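Local coordinates for protein with a SET domain within carboxy region (Cryptosporidium parvum, PDB 4LDG) that is probably a SETD8-like histone H4 lysine methyltransferase, of which this chain is the carboxy-terminal part carrying the SET domain, at residues F34-I39 with M107-I112. Numbering follows the deposited sequence.
Sequences FERNGI and MNYKVI
The last turn of helix 15-36, which carries Arg36, and the loop after it lie beside the turn that joins the short antiparallel strands 105-106 and 111-112, which carries Tyr109. Arg36 and Tyr109 are the one close side-chain pair between the segments; Phe34 and Val111 approach less closely. The arginine bends at chi3 (-62°), which swings its guanidinium toward the phenol. The hydrogen bond from Arg36 NH2 to Tyr109 OH is weak and doubtful, very short at 2.5 Å, with an N-H...O angle of 118°. The hydroxyl lies at the guanidinium edge, near its plane, while NH2 approaches the ring obliquely, the two planes being 74° apart. The helix closes in a Schellman motif, with Ile39 N bonded to Phe34 O at 2.9 Å, Gly38 N to Glu35 O at 3.2 Å, and Gly38 at positive phi. In the hairpin, which meets the C-terminal end of the helix at the protein surface, Asp106 pairs with both Lys110 and Val111, a G1 beta bulge. Asp106 OD2 also accepts bonds from the backbone N of Asn108 and of Tyr109. On the helix, Tyr109 touches Pro32 and Val111 touches Tyr33.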
ATOM      1  N   PHE A  34     -13.481  -5.072  13.592  1.00 61.55           N
ATOM      2  CA  PHE A  34     -13.335  -6.504  13.229  1.00 60.56           C
ATOM      3  C   PHE A  34     -14.270  -7.390  14.061  1.00 63.55           C
ATOM      4  O   PHE A  34     -14.917  -8.300  13.539  1.00 61.54           O
ATOM      5  CB  PHE A  34     -11.880  -6.998  13.370  1.00 59.04           C
ATOM      6  CG  PHE A  34     -10.898  -6.317  12.433  1.00 55.78           C
ATOM      7  CD1 PHE A  34     -11.236  -6.032  11.116  1.00 53.99           C
ATOM      8  CD2 PHE A  34      -9.628  -5.970  12.876  1.00 54.79           C
ATOM      9  CE1 PHE A  34     -10.339  -5.385  10.270  1.00 52.63           C
ATOM     10  CE2 PHE A  34      -8.729  -5.330  12.037  1.00 53.42           C
ATOM     11  CZ  PHE A  34      -9.079  -5.040  10.729  1.00 51.28           C
ATOM     12  N   GLU A  35     -14.354  -7.111  15.354  1.00 68.99           N
ATOM     13  CA  GLU A  35     -15.177  -7.932  16.243  1.00 74.37           C
ATOM     14  C   GLU A  35     -16.661  -7.769  15.947  1.00 74.18           C
ATOM     15  O   GLU A  35     -17.361  -8.756  15.808  1.00 71.15           O
ATOM     16  CB  GLU A  35     -14.857  -7.651  17.710  1.00 79.82           C
ATOM     17  CG  GLU A  35     -13.694  -8.503  18.198  1.00 84.63           C
ATOM     18  CD  GLU A  35     -13.266  -8.206  19.625  1.00 91.24           C
ATOM     19  OE1 GLU A  35     -13.860  -7.305  20.268  1.00 90.76           O
ATOM     20  OE2 GLU A  35     -12.317  -8.882  20.093  1.00 95.72           O
ATOM     21  N   ARG A  36     -17.126  -6.532  15.799  1.00 76.39           N
ATOM     22  CA  ARG A  36     -18.508  -6.293  15.370  1.00 78.94           C
ATOM     23  C   ARG A  36     -18.875  -6.999  14.074  1.00 75.58           C
ATOM     24  O   ARG A  36     -20.009  -7.433  13.924  1.00 76.24           O
ATOM     25  CB  ARG A  36     -18.803  -4.805  15.221  1.00 84.36           C
ATOM     26  CG  ARG A  36     -19.467  -4.208  16.445  1.00 94.73           C
ATOM     27  CD  ARG A  36     -19.830  -2.752  16.233  1.00101.58           C
ATOM     28  NE  ARG A  36     -18.637  -1.937  16.000  1.00104.18           N
ATOM     29  CZ  ARG A  36     -18.420  -0.726  16.513  1.00110.77           C
ATOM     30  NH1 ARG A  36     -19.309  -0.136  17.314  1.00113.91           N
ATOM     31  NH2 ARG A  36     -17.288  -0.098  16.218  1.00111.50           N
ATOM     32  N   ASN A  37     -17.931  -7.119  13.141  1.00 71.51           N
ATOM     33  CA  ASN A  37     -18.222  -7.724  11.832  1.00 68.83           C
ATOM     34  C   ASN A  37     -17.795  -9.181  11.667  1.00 67.17           C
ATOM     35  O   ASN A  37     -17.809  -9.696  10.555  1.00 65.20           O
ATOM     36  CB  ASN A  37     -17.621  -6.868  10.723  1.00 66.73           C
ATOM     37  CG  ASN A  37     -18.467  -5.654  10.419  1.00 67.95           C
ATOM     38  OD1 ASN A  37     -19.495  -5.764   9.758  1.00 69.64           O
ATOM     39  ND2 ASN A  37     -18.046  -4.492  10.897  1.00 67.81           N
ATOM     40  N   GLY A  38     -17.444  -9.841  12.769  1.00 67.58           N
ATOM     41  CA  GLY A  38     -16.983 -11.234  12.741  1.00 68.00           C
ATOM     42  C   GLY A  38     -15.784 -11.496  11.844  1.00 64.95           C
ATOM     43  O   GLY A  38     -15.663 -12.571  11.264  1.00 64.38           O
ATOM     44  N   ILE A  39     -14.897 -10.514  11.718  1.00 62.38           N
ATOM     45  CA  ILE A  39     -13.734 -10.636  10.845  1.00 61.61           C
ATOM     46  C   ILE A  39     -12.518 -11.107  11.643  1.00 61.92           C
ATOM     47  O   ILE A  39     -12.158 -10.494  12.636  1.00 61.98           O
ATOM     48  CB  ILE A  39     -13.409  -9.284  10.147  1.00 60.38           C
ATOM     49  CG1 ILE A  39     -14.625  -8.780   9.347  1.00 61.00           C
ATOM     50  CG2 ILE A  39     -12.183  -9.416   9.252  1.00 56.56           C
ATOM     51  CD1 ILE A  39     -14.478  -7.354   8.844  1.00 60.22           C
ATOM     52  N   MET A 107     -15.401   5.451   7.576  0.50 50.94           N
ATOM     53  CA  MET A 107     -14.560   6.603   7.880  0.50 53.80           C
ATOM     54  C   MET A 107     -14.142   6.690   9.351  0.50 55.05           C
ATOM     55  O   MET A 107     -13.228   7.438   9.692  0.50 56.82           O
ATOM     56  CB  MET A 107     -15.273   7.890   7.452  0.50 57.44           C
ATOM     57  CG  MET A 107     -14.717   8.539   6.177  0.50 57.74           C
ATOM     58  SD  MET A 107     -15.070   7.699   4.620  0.50 58.48           S
ATOM     59  CE  MET A 107     -16.423   8.671   4.000  0.50 58.60           C
ATOM     60  N   ASN A 108     -14.786   5.919  10.219  1.00 55.26           N
ATOM     61  CA  ASN A 108     -14.444   5.929  11.632  1.00 60.44           C
ATOM     62  C   ASN A 108     -13.203   5.061  11.850  1.00 59.27           C
ATOM     63  O   ASN A 108     -12.265   5.466  12.540  1.00 60.90           O
ATOM     64  CB  ASN A 108     -15.628   5.497  12.515  1.00 68.38           C
ATOM     65  CG  ASN A 108     -16.877   6.339  12.266  1.00 73.32           C
ATOM     66  OD1 ASN A 108     -16.829   7.573  12.317  1.00 78.78           O
ATOM     67  ND2 ASN A 108     -17.991   5.680  11.956  1.00 74.68           N
ATOM     68  N   TYR A 109     -13.165   3.896  11.215  1.00 54.27           N
ATOM     69  CA  TYR A 109     -12.047   2.973  11.397  1.00 52.81           C
ATOM     70  C   TYR A 109     -11.014   2.945  10.258  1.00 49.91           C
ATOM     71  O   TYR A 109      -9.972   2.322  10.397  1.00 47.84           O
ATOM     72  CB  TYR A 109     -12.599   1.573  11.683  1.00 55.48           C
ATOM     73  CG  TYR A 109     -13.349   1.514  13.005  1.00 58.21           C
ATOM     74  CD1 TYR A 109     -12.666   1.308  14.185  1.00 59.93           C
ATOM     75  CD2 TYR A 109     -14.728   1.687  13.069  1.00 58.86           C
ATOM     76  CE1 TYR A 109     -13.320   1.280  15.401  1.00 64.12           C
ATOM     77  CE2 TYR A 109     -15.397   1.655  14.280  1.00 62.61           C
ATOM     78  CZ  TYR A 109     -14.681   1.455  15.443  1.00 64.95           C
ATOM     79  OH  TYR A 109     -15.307   1.409  16.658  1.00 69.83           O
ATOM     80  N   LYS A 110     -11.304   3.626   9.149  1.00 51.40           N
ATOM     81  CA  LYS A 110     -10.448   3.680   7.953  1.00 49.43           C
ATOM     82  C   LYS A 110     -10.208   2.279   7.370  1.00 46.17           C
ATOM     83  O   LYS A 110      -9.068   1.830   7.209  1.00 45.19           O
ATOM     84  CB  LYS A 110      -9.126   4.400   8.258  1.00 56.61           C
ATOM     85  CG  LYS A 110      -9.279   5.753   8.962  1.00 61.69           C
ATOM     86  CD  LYS A 110      -9.166   6.954   8.025  1.00 70.71           C
ATOM     87  CE  LYS A 110      -8.434   8.130   8.686  1.00 78.54           C
ATOM     88  NZ  LYS A 110      -6.980   7.829   8.918  1.00 81.65           N
ATOM     89  N   VAL A 111     -11.307   1.580   7.100  1.00 43.04           N
ATOM     90  CA  VAL A 111     -11.268   0.270   6.498  1.00 42.48           C
ATOM     91  C   VAL A 111     -12.157   0.259   5.301  1.00 38.90           C
ATOM     92  O   VAL A 111     -13.132   1.012   5.223  1.00 38.32           O
ATOM     93  CB  VAL A 111     -11.747  -0.862   7.428  1.00 47.22           C
ATOM     94  CG1 VAL A 111     -10.739  -1.093   8.533  1.00 49.64           C
ATOM     95  CG2 VAL A 111     -13.117  -0.557   8.018  1.00 51.17           C
ATOM     96  N   ILE A 112     -11.818  -0.624   4.378  1.00 38.38           N
ATOM     97  CA  ILE A 112     -12.639  -0.887   3.228  1.00 39.02           C
ATOM     98  C   ILE A 112     -13.656  -1.926   3.695  1.00 41.33           C
ATOM     99  O   ILE A 112     -13.311  -3.086   3.911  1.00 40.70           O
ATOM    100  CB  ILE A 112     -11.829  -1.385   2.036  1.00 38.93           C
ATOM    101  CG1 ILE A 112     -10.793  -0.355   1.646  1.00 40.79           C
ATOM    102  CG2 ILE A 112     -12.749  -1.622   0.836  1.00 41.00           C
ATOM    103  CD1 ILE A 112      -9.955  -0.811   0.449  1.00 45.28           C
TER